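Glyco_hydro_cc domain-containing protein (Cryptococcus neoformans, PDB 6UBC) probably binds beta-1,3-glucan oligosaccharides, as a GH128 subgroup VII protein built on a glycoside hydrolase catalytic core. Local coordinates at residues D210-L215 against M423-L429; W221-W225 against W367-F371; E370-V374 against L417-W421; I389-N394 against E431-Y436. All coordinates share one frame; numbering follows the deposited sequence.

Contact 1: residues D210-L215 against M423-L429; sequences DPLSFL and MISNGAL
Pro-211 O accepts two backbone bonds, from Phe-214 N at 2.9 Å and from Leu-215 N at 3.1 Å. These bonds belong to the short helix around 212-215, which sets Pro-211, Phe-214 and Leu-215 against a small beta-hairpin, 424-429. The hairpin closes with a type I' turn from Ser-425 to Ala-428. Asn-426 and Gly-427 both have positive phi there. In the (beta/alpha)8-type barrel the short helix follows strand 204-207, and the hairpin lies between strand 406-411 and helix 431-441. The packing is apolar.

Phe-214 meets the hairpin with both a face and its rim. Leu-429 CB lies over one face in a CH-pi contact, 4.1 Å from the ring centroid and 26° off the normal. Ile-424 CD1 approaches Phe-214 CE2 obliquely at 3.5 Å.

Met-423 carries the inner end. Its CG is anti to the backbone N (chi1 174°), and the chain bends at chi3. This brings SD to 3.5 Å from Pro-211 CB. Leu-215 and Met-423 point end to end, with Leu-215 CD1 4.2 Å from Met-423 SD. Val-206 of strand 204-207 touches Pro-211, Leu-215 and Met-423. At the outer end Gly-427 O lies in the Phe-214 ring plane, 3.4 Å from Phe-214 CZ.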
loop_
_atom_site.group_PDB
_atom_site.type_symbol
_atom_site.label_atom_id
_atom_site.label_comp_id
_atom_site.label_asym_id
_atom_site.label_seq_id
_atom_site.Cartn_x
_atom_site.Cartn_y
_atom_site.Cartn_z
ATOM N N ASP A 210 6.340 -7.159 -12.017
ATOM C CA ASP A 210 6.850 -8.516 -12.322
ATOM C C ASP A 210 5.897 -9.572 -11.790
ATOM O O ASP A 210 5.725 -10.603 -12.432
ATOM C CB ASP A 210 8.253 -8.696 -11.773
ATOM C CG ASP A 210 9.298 -7.947 -12.578
ATOM O OD1 ASP A 210 8.951 -7.385 -13.632
ATOM O OD2 ASP A 210 10.461 -7.972 -12.151
ATOM N N PRO A 211 5.268 -9.399 -10.604
ATOM C CA PRO A 211 4.373 -10.444 -10.103
ATOM C C PRO A 211 3.058 -10.646 -10.863
ATOM O O PRO A 211 2.452 -11.734 -10.719
ATOM C CB PRO A 211 4.075 -10.033 -8.646
ATOM C CG PRO A 211 5.256 -9.139 -8.270
ATOM C CD PRO A 211 5.575 -8.394 -9.568
ATOM N N LEU A 212 2.638 -9.677 -11.681
ATOM C CA LEU A 212 1.240 -9.686 -12.175
ATOM C C LEU A 212 0.959 -10.939 -13.000
ATOM O O LEU A 212 -0.111 -11.540 -12.833
ATOM C CB LEU A 212 0.925 -8.447 -13.029
ATOM C CG LEU A 212 0.921 -7.115 -12.286
ATOM C CD1 LEU A 212 0.662 -6.005 -13.276
ATOM C CD2 LEU A 212 -0.079 -7.120 -11.151
ATOM N N SER A 213 1.855 -11.289 -13.922
ATOM C CA SER A 213 1.633 -12.414 -14.852
ATOM C C SER A 213 1.402 -13.669 -13.997
ATOM O O SER A 213 0.689 -14.579 -14.457
ATOM C CB SER A 213 2.695 -12.572 -15.863
ATOM O OG SER A 213 3.935 -12.785 -15.241
ATOM N N PHE A 214 2.005 -13.746 -12.814
ATOM C CA PHE A 214 1.932 -14.940 -11.931
ATOM C C PHE A 214 0.657 -14.948 -11.107
ATOM O O PHE A 214 0.114 -16.064 -10.872
ATOM C CB PHE A 214 3.118 -15.084 -10.988
ATOM C CG PHE A 214 4.425 -15.356 -11.673
ATOM C CD1 PHE A 214 4.810 -16.639 -12.030
ATOM C CD2 PHE A 214 5.284 -14.301 -11.963
ATOM C CE1 PHE A 214 6.041 -16.859 -12.655
ATOM C CE2 PHE A 214 6.517 -14.528 -12.589
ATOM C CZ PHE A 214 6.893 -15.803 -12.942
ATOM N N LEU A 215 0.174 -13.790 -10.671
ATOM C CA LEU A 215 -0.947 -13.733 -9.688
ATOM C C LEU A 215 -2.288 -13.501 -10.386
ATOM O O LEU A 215 -3.340 -13.541 -9.711
ATOM C CB LEU A 215 -0.705 -12.666 -8.626
ATOM C CG LEU A 215 0.615 -12.757 -7.851
ATOM C CD1 LEU A 215 0.699 -11.654 -6.793
ATOM C CD2 LEU A 215 0.833 -14.073 -7.195
ATOM N N MET A 423 9.517 -12.035 -3.987
ATOM C CA MET A 423 8.437 -12.813 -4.639
ATOM C C MET A 423 8.950 -13.386 -5.964
ATOM O O MET A 423 8.472 -14.456 -6.344
ATOM C CB MET A 423 7.227 -11.903 -4.871
ATOM C CG MET A 423 6.084 -12.562 -5.681
ATOM S SD MET A 423 4.623 -11.457 -5.455
ATOM C CE MET A 423 3.958 -12.148 -3.949
ATOM N N ILE A 424 9.793 -12.625 -6.674
ATOM C CA ILE A 424 10.341 -12.970 -8.019
ATOM C C ILE A 424 11.864 -13.009 -7.933
ATOM O O ILE A 424 12.483 -12.109 -7.299
ATOM C CB ILE A 424 9.841 -12.001 -9.111
ATOM C CG1 ILE A 424 8.316 -11.817 -9.147
ATOM C CG2 ILE A 424 10.393 -12.444 -10.467
ATOM C CD1 ILE A 424 7.534 -13.059 -9.561
ATOM N N SER A 425 12.482 -14.014 -8.538
ATOM C CA SER A 425 13.947 -14.148 -8.570
ATOM C C SER A 425 14.350 -14.776 -9.914
ATOM O O SER A 425 13.796 -15.832 -10.293
ATOM C CB SER A 425 14.387 -14.930 -7.413
ATOM O OG SER A 425 15.801 -15.026 -7.450
ATOM N N ASN A 426 15.137 -14.048 -10.699
ATOM C CA ASN A 426 15.522 -14.473 -12.075
ATOM C C ASN A 426 14.264 -14.901 -12.866
ATOM O O ASN A 426 14.311 -15.955 -13.483
ATOM C CB ASN A 426 16.598 -15.562 -12.033
ATOM C CG ASN A 426 17.868 -15.080 -11.356
ATOM O OD1 ASN A 426 18.403 -15.772 -10.499
ATOM N ND2 ASN A 426 18.330 -13.881 -11.682
ATOM N N GLY A 427 13.205 -14.095 -12.828
ATOM C CA GLY A 427 11.998 -14.290 -13.631
ATOM C C GLY A 427 11.163 -15.459 -13.127
ATOM O O GLY A 427 10.207 -15.848 -13.824
ATOM N N ALA A 428 11.495 -16.055 -11.985
ATOM C CA ALA A 428 10.725 -17.214 -11.429
ATOM C C ALA A 428 9.985 -16.803 -10.156
ATOM O O ALA A 428 10.485 -15.972 -9.397
ATOM C CB ALA A 428 11.621 -18.408 -11.125
ATOM N N LEU A 429 8.842 -17.419 -9.912
ATOM C CA LEU A 429 8.065 -17.285 -8.669
ATOM C C LEU A 429 8.699 -18.123 -7.578
ATOM O O LEU A 429 8.885 -19.351 -7.716
ATOM C CB LEU A 429 6.599 -17.662 -8.910
ATOM C CG LEU A 429 5.651 -17.218 -7.816
ATOM C CD1 LEU A 429 5.484 -15.711 -7.815
ATOM C CD2 LEU A 429 4.304 -17.887 -7.979
#

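Contact 2: residues W221-W225 against W367-F371; sequences WYYDW and WVTEF
Two direct hydrogen bonds join Tyr-223 and Trp-225 to strand 366-375. Tyr-223 OH donates to Thr-369 O at 2.7 Å. The hydroxyl sits above the carbonyl plane, 57° out of it, away from the usual lone-pair direction. Trp-225 NE1 donates to Glu-370 OE2 at 2.9 Å. It meets the oxygen nearly along its C-O bond. The extended Glu-370 chain (chi2 175°) carries OE2 there. The oxygen lies in the indole plane, while the carboxylate is turned nearly perpendicular to the ring.

One water adds a bridge. It donates to Tyr-223 OH at 2.9 Å and to Thr-369 OG1 at 3.1 Å, and Thr-369 OG1 also bonds Asn-340 OD1.

The aromatic contact lies at the Trp-221/Trp-367 end of the segments. Trp-367 CZ3 sits over one face of Trp-221, toward its rim, 3.9 Å from Trp-221 CZ3. The six-membered rings are oblique, with planes 35° apart. Both indole nitrogens bond backbone oxygens elsewhere: Trp-221 to Lys-203, Trp-367 to Tyr-197.

Glu-370 OE2 also lies close to Glu-273, which is consistent with a carboxylate pair in a sugar-binding cleft. The segment axes of strands 221-223 and 366-375 come within 9.7 Å across the interior of the (beta/alpha)8-type barrel. In the sheet, strands 204-207 and 406-411 lie between them.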
loop_
_atom_site.group_PDB
_atom_site.type_symbol
_atom_site.label_atom_id
_atom_site.label_comp_id
_atom_site.label_asym_id
_atom_site.label_seq_id
_atom_site.Cartn_x
_atom_site.Cartn_y
_atom_site.Cartn_z
ATOM N N TRP A 221 -6.422 -6.028 -7.663
ATOM C CA TRP A 221 -5.791 -4.717 -7.883
ATOM C C TRP A 221 -4.287 -4.845 -7.821
ATOM O O TRP A 221 -3.763 -5.891 -7.286
ATOM C CB TRP A 221 -6.274 -3.710 -6.848
ATOM C CG TRP A 221 -5.899 -4.009 -5.423
ATOM C CD1 TRP A 221 -6.416 -5.019 -4.647
ATOM C CD2 TRP A 221 -4.844 -3.433 -4.644
ATOM N NE1 TRP A 221 -5.812 -5.066 -3.424
ATOM C CE2 TRP A 221 -4.876 -4.053 -3.372
ATOM C CE3 TRP A 221 -3.915 -2.418 -4.870
ATOM C CZ2 TRP A 221 -3.986 -3.712 -2.360
ATOM C CZ3 TRP A 221 -3.084 -2.042 -3.835
ATOM C CH2 TRP A 221 -3.129 -2.683 -2.601
ATOM N N TYR A 222 -3.638 -3.812 -8.343
ATOM C CA TYR A 222 -2.177 -3.762 -8.385
ATOM C C TYR A 222 -1.698 -2.340 -8.572
ATOM O O TYR A 222 -2.387 -1.472 -9.092
ATOM C CB TYR A 222 -1.685 -4.638 -9.532
ATOM C CG TYR A 222 -2.286 -4.315 -10.883
ATOM C CD1 TYR A 222 -3.437 -4.936 -11.351
ATOM C CD2 TYR A 222 -1.653 -3.434 -11.722
ATOM C CE1 TYR A 222 -3.951 -4.623 -12.597
ATOM C CE2 TYR A 222 -2.141 -3.097 -12.961
ATOM C CZ TYR A 222 -3.315 -3.695 -13.413
ATOM O OH TYR A 222 -3.813 -3.392 -14.656
ATOM N N TYR A 223 -0.457 -2.133 -8.166
ATOM C CA TYR A 223 0.234 -0.835 -8.364
ATOM C C TYR A 223 1.727 -1.102 -8.344
ATOM O O TYR A 223 2.153 -2.178 -7.792
ATOM C CB TYR A 223 -0.177 0.146 -7.280
ATOM C CG TYR A 223 0.521 -0.012 -5.940
ATOM C CD1 TYR A 223 0.273 -1.096 -5.091
ATOM C CD2 TYR A 223 1.379 0.964 -5.471
ATOM C CE1 TYR A 223 0.908 -1.220 -3.867
ATOM C CE2 TYR A 223 1.953 0.888 -4.215
ATOM C CZ TYR A 223 1.751 -0.225 -3.416
ATOM O OH TYR A 223 2.338 -0.336 -2.169
ATOM N N ASP A 224 2.491 -0.124 -8.827
ATOM C CA ASP A 224 3.952 -0.307 -9.024
ATOM C C ASP A 224 4.725 0.960 -8.625
ATOM O O ASP A 224 5.854 1.135 -9.124
ATOM C CB ASP A 224 4.249 -0.776 -10.443
ATOM C CG ASP A 224 4.012 0.306 -11.486
ATOM O OD1 ASP A 224 3.507 1.379 -11.134
ATOM O OD2 ASP A 224 4.350 0.050 -12.647
ATOM N N TRP A 225 4.087 1.818 -7.843
ATOM C CA TRP A 225 4.634 3.082 -7.293
ATOM C C TRP A 225 4.710 4.165 -8.366
ATOM O O TRP A 225 4.971 5.306 -7.983
ATOM C CB TRP A 225 5.985 2.884 -6.616
ATOM C CG TRP A 225 5.930 1.947 -5.448
ATOM C CD1 TRP A 225 5.437 2.228 -4.228
ATOM C CD2 TRP A 225 6.337 0.568 -5.407
ATOM N NE1 TRP A 225 5.538 1.154 -3.388
ATOM C CE2 TRP A 225 6.068 0.112 -4.092
ATOM C CE3 TRP A 225 6.925 -0.302 -6.321
ATOM C CZ2 TRP A 225 6.341 -1.173 -3.686
ATOM C CZ3 TRP A 225 7.227 -1.591 -5.909
ATOM C CH2 TRP A 225 6.916 -2.023 -4.611
ATOM N N TRP A 367 -6.416 0.069 3.713
ATOM C CA TRP A 367 -5.676 -0.693 2.702
ATOM C C TRP A 367 -4.278 -0.905 3.252
ATOM O O TRP A 367 -3.636 0.067 3.684
ATOM C CB TRP A 367 -5.625 0.020 1.345
ATOM C CG TRP A 367 -6.806 -0.142 0.456
ATOM C CD1 TRP A 367 -8.087 -0.477 0.773
ATOM C CD2 TRP A 367 -6.755 -0.007 -0.963
ATOM N NE1 TRP A 367 -8.858 -0.516 -0.334
ATOM C CE2 TRP A 367 -8.072 -0.241 -1.430
ATOM C CE3 TRP A 367 -5.740 0.301 -1.871
ATOM C CZ2 TRP A 367 -8.408 -0.103 -2.776
ATOM C CZ3 TRP A 367 -6.050 0.380 -3.217
ATOM C CH2 TRP A 367 -7.383 0.165 -3.664
ATOM N N VAL A 368 -3.838 -2.137 3.290
ATOM C CA VAL A 368 -2.416 -2.452 3.618
ATOM C C VAL A 368 -1.697 -2.469 2.277
ATOM O O VAL A 368 -1.658 -3.530 1.615
ATOM C CB VAL A 368 -2.261 -3.746 4.430
ATOM C CG1 VAL A 368 -0.810 -4.010 4.823
ATOM C CG2 VAL A 368 -3.064 -3.691 5.715
ATOM N N THR A 369 -1.022 -1.389 1.922
ATOM C CA THR A 369 -0.465 -1.286 0.548
ATOM C C THR A 369 0.900 -2.006 0.486
ATOM O O THR A 369 1.337 -2.292 -0.617
ATOM C CB THR A 369 -0.378 0.149 0.035
ATOM O OG1 THR A 369 0.514 0.852 0.905
ATOM C CG2 THR A 369 -1.759 0.792 -0.069
ATOM N N GLU A 370 1.545 -2.275 1.626
ATOM C CA GLU A 370 2.811 -3.049 1.670
ATOM C C GLU A 370 2.784 -3.833 2.964
ATOM O O GLU A 370 2.560 -3.206 4.028
ATOM C CB GLU A 370 4.048 -2.148 1.665
ATOM C CG GLU A 370 4.274 -1.386 0.400
ATOM C CD GLU A 370 5.403 -0.399 0.395
ATOM O OE1 GLU A 370 6.242 -0.418 1.351
ATOM O OE2 GLU A 370 5.443 0.437 -0.571
ATOM N N PHE A 371 2.948 -5.132 2.932
ATOM C CA PHE A 371 3.327 -5.860 4.157
ATOM C C PHE A 371 4.532 -6.738 3.912
ATOM O O PHE A 371 4.779 -7.140 2.777
ATOM C CB PHE A 371 2.203 -6.726 4.694
ATOM C CG PHE A 371 1.798 -7.930 3.896
ATOM C CD1 PHE A 371 2.460 -9.136 4.065
ATOM C CD2 PHE A 371 0.774 -7.848 2.969
ATOM C CE1 PHE A 371 2.097 -10.234 3.298
ATOM C CE2 PHE A 371 0.448 -8.925 2.169
ATOM C CZ PHE A 371 1.102 -10.117 2.360
HETATM O O HOH W 1 2.697 2.150 -0.794
#

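Contact 3: residues E370-V374 against L417-W421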
loop_
_atom_site.group_PDB
_atom_site.type_symbol
_atom_site.label_atom_id
_atom_site.label_comp_id
_atom_site.label_asym_id
_atom_site.label_seq_id
_atom_site.Cartn_x
_atom_site.Cartn_y
_atom_site.Cartn_z
ATOM N N GLU A 370 1.545 -2.275 1.626
ATOM C CA GLU A 370 2.811 -3.049 1.670
ATOM C C GLU A 370 2.784 -3.833 2.964
ATOM O O GLU A 370 2.560 -3.206 4.028
ATOM C CB GLU A 370 4.048 -2.148 1.665
ATOM C CG GLU A 370 4.274 -1.386 0.400
ATOM C CD GLU A 370 5.403 -0.399 0.395
ATOM O OE1 GLU A 370 6.242 -0.418 1.351
ATOM O OE2 GLU A 370 5.443 0.437 -0.571
ATOM N N PHE A 371 2.948 -5.132 2.932
ATOM C CA PHE A 371 3.327 -5.860 4.157
ATOM C C PHE A 371 4.532 -6.738 3.912
ATOM O O PHE A 371 4.779 -7.140 2.777
ATOM C CB PHE A 371 2.203 -6.726 4.694
ATOM C CG PHE A 371 1.798 -7.930 3.896
ATOM C CD1 PHE A 371 2.460 -9.136 4.065
ATOM C CD2 PHE A 371 0.774 -7.848 2.969
ATOM C CE1 PHE A 371 2.097 -10.234 3.298
ATOM C CE2 PHE A 371 0.448 -8.925 2.169
ATOM C CZ PHE A 371 1.102 -10.117 2.360
ATOM N N ALA A 372 5.285 -6.940 4.981
ATOM C CA ALA A 372 6.500 -7.774 4.980
ATOM C C ALA A 372 6.761 -8.341 6.351
ATOM O O ALA A 372 6.435 -7.681 7.326
ATOM C CB ALA A 372 7.674 -7.008 4.454
ATOM N N CYS A 373 7.402 -9.517 6.399
ATOM C CA CYS A 373 7.874 -10.140 7.655
ATOM C C CYS A 373 9.143 -9.403 8.086
ATOM O O CYS A 373 10.209 -9.589 7.445
ATOM C CB CYS A 373 8.133 -11.618 7.468
ATOM S SG CYS A 373 8.325 -12.531 9.026
ATOM N N VAL A 374 9.060 -8.641 9.153
ATOM C CA VAL A 374 10.185 -7.863 9.725
ATOM C C VAL A 374 10.055 -7.922 11.241
ATOM O O VAL A 374 8.986 -7.587 11.763
ATOM C CB VAL A 374 10.185 -6.410 9.246
ATOM C CG1 VAL A 374 11.296 -5.597 9.851
ATOM C CG2 VAL A 374 10.193 -6.273 7.742
ATOM N N LEU A 417 14.292 -5.539 2.037
ATOM C CA LEU A 417 13.834 -6.757 2.738
ATOM C C LEU A 417 14.733 -7.907 2.356
ATOM O O LEU A 417 15.627 -7.738 1.572
ATOM C CB LEU A 417 12.385 -7.030 2.377
ATOM C CG LEU A 417 11.445 -5.903 2.717
ATOM C CD1 LEU A 417 10.143 -6.078 1.950
ATOM C CD2 LEU A 417 11.237 -5.782 4.239
ATOM N N SER A 418 14.504 -9.076 2.929
ATOM C CA SER A 418 15.451 -10.205 2.807
ATOM C C SER A 418 15.334 -10.825 1.429
ATOM O O SER A 418 14.258 -10.796 0.831
ATOM C CB SER A 418 15.145 -11.243 3.859
ATOM O OG SER A 418 13.917 -11.916 3.590
ATOM N N PRO A 419 16.376 -11.508 0.949
ATOM C CA PRO A 419 16.270 -12.238 -0.297
ATOM C C PRO A 419 15.172 -13.330 -0.275
ATOM O O PRO A 419 14.530 -13.569 -1.287
ATOM C CB PRO A 419 17.628 -12.922 -0.396
ATOM C CG PRO A 419 18.547 -12.039 0.395
ATOM C CD PRO A 419 17.717 -11.592 1.569
ATOM N N GLU A 420 14.941 -13.904 0.903
ATOM C CA GLU A 420 13.905 -14.941 1.119
ATOM C C GLU A 420 12.494 -14.325 0.957
ATOM O O GLU A 420 11.579 -15.034 0.546
ATOM C CB GLU A 420 14.098 -15.638 2.463
ATOM C CG GLU A 420 15.394 -16.407 2.578
ATOM C CD GLU A 420 16.561 -15.667 3.223
ATOM O OE1 GLU A 420 16.510 -14.434 3.323
ATOM O OE2 GLU A 420 17.493 -16.355 3.621
ATOM N N TRP A 421 12.342 -13.041 1.227
ATOM C CA TRP A 421 11.058 -12.336 1.029
ATOM C C TRP A 421 10.809 -12.066 -0.475
ATOM O O TRP A 421 9.619 -11.962 -0.895
ATOM C CB TRP A 421 11.057 -11.050 1.881
ATOM C CG TRP A 421 9.696 -10.397 1.865
ATOM C CD1 TRP A 421 9.250 -9.467 1.000
ATOM C CD2 TRP A 421 8.529 -10.885 2.543
ATOM N NE1 TRP A 421 7.925 -9.197 1.212
ATOM C CE2 TRP A 421 7.451 -10.075 2.150
ATOM C CE3 TRP A 421 8.305 -11.864 3.523
ATOM C CZ2 TRP A 421 6.143 -10.269 2.597
ATOM C CZ3 TRP A 421 7.014 -12.043 4.002
ATOM C CH2 TRP A 421 5.939 -11.246 3.556
HETATM O O HOH W 2 11.883 -9.938 5.025
#
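Trp-421 lays one face of its indole on the backbone of Ala-372 and Cys-373. Ala-372 CA is 3.9 Å from the centroid of the six-membered ring and 28° off the normal, a CH-pi contact. Cys-373 N lies over the same face, 3.5 Å from Trp-421 CZ3. With CG anti to the backbone N (chi1 -172°), the ring extends from the loop to the strand. Phe-371 CE1 lies in the indole plane, 4.0 Å from Trp-421 CH2, and the phenyl side chain runs roughly perpendicular to the indole's.

Leu-417 packs beside the indole. Its CD1 is 3.6 Å from Ala-372 CB, and its CD2 is 3.7 Å from Val-374 CG2.

Ser-418 shapes the loop between these two residues. Its OG accepts from Trp-421 N at 3.1 Å in an ST motif and also bonds Cys-383 O. A water donates to Cys-373 O at 3.0 Å and takes a long, weak bond from Ser-418 N.

Trp-421 NE1 donates to Ser-412 O, and its ring also stacks with Tyr-411. The loop after strand 406-411 thus packs on strand 366-375 of the (beta/alpha)8-type barrel. The Cys-373–Cys-383 disulfide links that strand to the residues just after strand 381-382, its antiparallel partner, and Phe-392 of helix 386-402 touches Cys-373.

Contact 4: residues I389-N394 against E431-Y436; sequences INTFIN and ESGQTY
Asn-390 and Thr-435 stand at the centre of a helix-helix contact on the outside of a (beta/alpha)8-type barrel. Helices 386-402 and 431-441 run roughly parallel, in the same N-to-C direction. Their segment axes are 9.4 Å apart and inclined by 24°.

The polar contacts lie along one side. Asn-390 ND2 donates to Glu-431 OE2 at 3.0 Å, with a fairly straight N-H...O angle of 160°. The acceptor lies in the amide plane, but the donor meets the carboxylate on its anti side and tilted from its plane. The extended Glu-431 chain, with CG anti to the backbone N (chi1 177°), brings its carboxylate there. Thr-435 OG1 may donate to Asn-390 OD1, 2.8 Å away, but its one proton has another acceptor within reach. Gln-386 NE2 also bonds Asn-390 OD1, and it bonds Ser-432 OG, which has a further partner in Glu-420 O.

The apolar contacts centre on Ile-393. Its CG2 branch packs 3.7 Å from Thr-435 CG2 and 3.6 Å from Tyr-436 CA. The Ile-393 CD1 end lies 3.7 Å from Ser-432 O. One turn earlier, Ile-389 CG2 comes to 3.3 Å from Ser-432 OG. Tyr-436 OH reaches inward to Gly-205 O. Thr-435 CG2, which packs on Ile-393, also lies 3.5 Å from Asn-394 OD1.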
loop_
_atom_site.group_PDB
_atom_site.type_symbol
_atom_site.label_atom_id
_atom_site.label_comp_id
_atom_site.label_asym_id
_atom_site.label_seq_id
_atom_site.Cartn_x
_atom_site.Cartn_y
_atom_site.Cartn_z
ATOM N N ILE A 389 8.777 -17.246 7.445
ATOM C CA ILE A 389 8.143 -16.411 6.384
ATOM C C ILE A 389 6.853 -17.041 5.895
ATOM O O ILE A 389 5.888 -16.322 5.763
ATOM C CB ILE A 389 9.130 -16.127 5.234
ATOM C CG1 ILE A 389 10.130 -15.072 5.716
ATOM C CG2 ILE A 389 8.449 -15.722 3.956
ATOM C CD1 ILE A 389 11.412 -14.974 4.897
ATOM N N ASN A 390 6.883 -18.322 5.577
ATOM C CA ASN A 390 5.690 -19.036 5.067
ATOM C C ASN A 390 4.548 -18.926 6.088
ATOM O O ASN A 390 3.411 -18.646 5.691
ATOM C CB ASN A 390 5.982 -20.491 4.738
ATOM C CG ASN A 390 6.884 -20.674 3.556
ATOM O OD1 ASN A 390 7.007 -19.793 2.683
ATOM N ND2 ASN A 390 7.541 -21.809 3.533
ATOM N N THR A 391 4.844 -19.173 7.362
ATOM C CA THR A 391 3.839 -19.116 8.450
ATOM C C THR A 391 3.228 -17.719 8.544
ATOM O O THR A 391 1.969 -17.575 8.613
ATOM C CB THR A 391 4.414 -19.542 9.793
ATOM O OG1 THR A 391 4.919 -20.867 9.626
ATOM C CG2 THR A 391 3.366 -19.431 10.862
ATOM N N PHE A 392 4.090 -16.726 8.450
ATOM C CA PHE A 392 3.687 -15.308 8.466
ATOM C C PHE A 392 2.747 -15.018 7.310
ATOM O O PHE A 392 1.737 -14.369 7.559
ATOM C CB PHE A 392 4.910 -14.399 8.455
ATOM C CG PHE A 392 4.554 -12.952 8.536
ATOM C CD1 PHE A 392 4.366 -12.361 9.766
ATOM C CD2 PHE A 392 4.513 -12.166 7.382
ATOM C CE1 PHE A 392 4.143 -10.997 9.858
ATOM C CE2 PHE A 392 4.272 -10.816 7.463
ATOM C CZ PHE A 392 4.028 -10.239 8.705
ATOM N N ILE A 393 3.121 -15.399 6.089
ATOM C CA ILE A 393 2.296 -15.070 4.897
ATOM C C ILE A 393 0.934 -15.757 5.093
ATOM O O ILE A 393 -0.101 -15.119 4.852
ATOM C CB ILE A 393 3.002 -15.526 3.594
ATOM C CG1 ILE A 393 4.229 -14.655 3.259
ATOM C CG2 ILE A 393 1.997 -15.504 2.472
ATOM C CD1 ILE A 393 5.206 -15.297 2.283
ATOM N N ASN A 394 0.930 -17.019 5.493
ATOM C CA ASN A 394 -0.340 -17.808 5.609
ATOM C C ASN A 394 -1.224 -17.171 6.686
ATOM O O ASN A 394 -2.424 -16.885 6.395
ATOM C CB ASN A 394 -0.028 -19.267 5.904
ATOM C CG ASN A 394 0.480 -19.986 4.666
ATOM O OD1 ASN A 394 -0.038 -19.779 3.558
ATOM N ND2 ASN A 394 1.385 -20.930 4.871
ATOM N N GLU A 431 9.606 -19.494 -3.580
ATOM C CA GLU A 431 8.787 -20.184 -2.560
ATOM C C GLU A 431 7.876 -19.133 -1.865
ATOM O O GLU A 431 6.663 -19.405 -1.573
ATOM C CB GLU A 431 9.712 -20.876 -1.563
ATOM C CG GLU A 431 8.917 -21.539 -0.448
ATOM C CD GLU A 431 9.706 -22.507 0.393
ATOM O OE1 GLU A 431 10.890 -22.760 0.099
ATOM O OE2 GLU A 431 9.151 -23.007 1.362
ATOM N N SER A 432 8.432 -18.003 -1.436
ATOM C CA SER A 432 7.598 -16.983 -0.758
ATOM C C SER A 432 6.484 -16.522 -1.684
ATOM O O SER A 432 5.327 -16.401 -1.198
ATOM C CB SER A 432 8.383 -15.799 -0.225
ATOM O OG SER A 432 9.285 -16.227 0.775
ATOM N N GLY A 433 6.790 -16.224 -2.943
ATOM C CA GLY A 433 5.778 -15.842 -3.950
ATOM C C GLY A 433 4.665 -16.885 -4.055
ATOM O O GLY A 433 3.426 -16.527 -4.097
ATOM N N GLN A 434 5.062 -18.153 -4.111
ATOM C CA GLN A 434 4.099 -19.284 -4.186
ATOM C C GLN A 434 3.272 -19.389 -2.909
ATOM O O GLN A 434 2.103 -19.720 -3.023
ATOM C CB GLN A 434 4.886 -20.573 -4.413
ATOM C CG GLN A 434 5.563 -20.583 -5.748
ATOM C CD GLN A 434 6.387 -21.839 -5.946
ATOM O OE1 GLN A 434 5.974 -22.944 -5.546
ATOM N NE2 GLN A 434 7.501 -21.653 -6.665
ATOM N N THR A 435 3.847 -19.131 -1.735
ATOM C CA THR A 435 3.074 -19.224 -0.478
ATOM C C THR A 435 1.997 -18.126 -0.548
ATOM O O THR A 435 0.848 -18.388 -0.188
ATOM C CB THR A 435 3.913 -19.008 0.784
ATOM O OG1 THR A 435 4.884 -20.060 0.832
ATOM C CG2 THR A 435 3.056 -19.029 2.029
ATOM N N TYR A 436 2.358 -16.924 -0.990
ATOM C CA TYR A 436 1.331 -15.862 -1.073
ATOM C C TYR A 436 0.246 -16.301 -2.072
ATOM O O TYR A 436 -0.950 -16.168 -1.774
ATOM C CB TYR A 436 1.924 -14.536 -1.566
ATOM C CG TYR A 436 0.946 -13.391 -1.611
ATOM C CD1 TYR A 436 0.372 -12.896 -0.459
ATOM C CD2 TYR A 436 0.739 -12.680 -2.789
ATOM C CE1 TYR A 436 -0.443 -11.785 -0.490
ATOM C CE2 TYR A 436 -0.104 -11.581 -2.837
ATOM C CZ TYR A 436 -0.705 -11.126 -1.680
ATOM O OH TYR A 436 -1.512 -10.004 -1.677
HETATM O O HOH W 3 0.124 -20.778 1.249
#

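How the contacts relate
Following the chain, 210-215 comes first and meets 423-429, so contact 1 closes the longest loop, 207 residues. Contact 2 is nested inside it and ties strand 221-223 to strand 366-375 across the barrel. Contact 3 starts on that same strand, sharing Glu-370 and Phe-371, and also nests within contact 1. Contact 4 opens at 389-394 and ends at 431-436. It therefore crosses both contacts 3 and 1, and it follows contact 2 in series. Helix 431-441 joins the outer contacts: Tyr-436 packs on Met-423 of contact 1 and on Phe-371, while Gln-434 NE2 probably bonds Leu-429 O of contact 1.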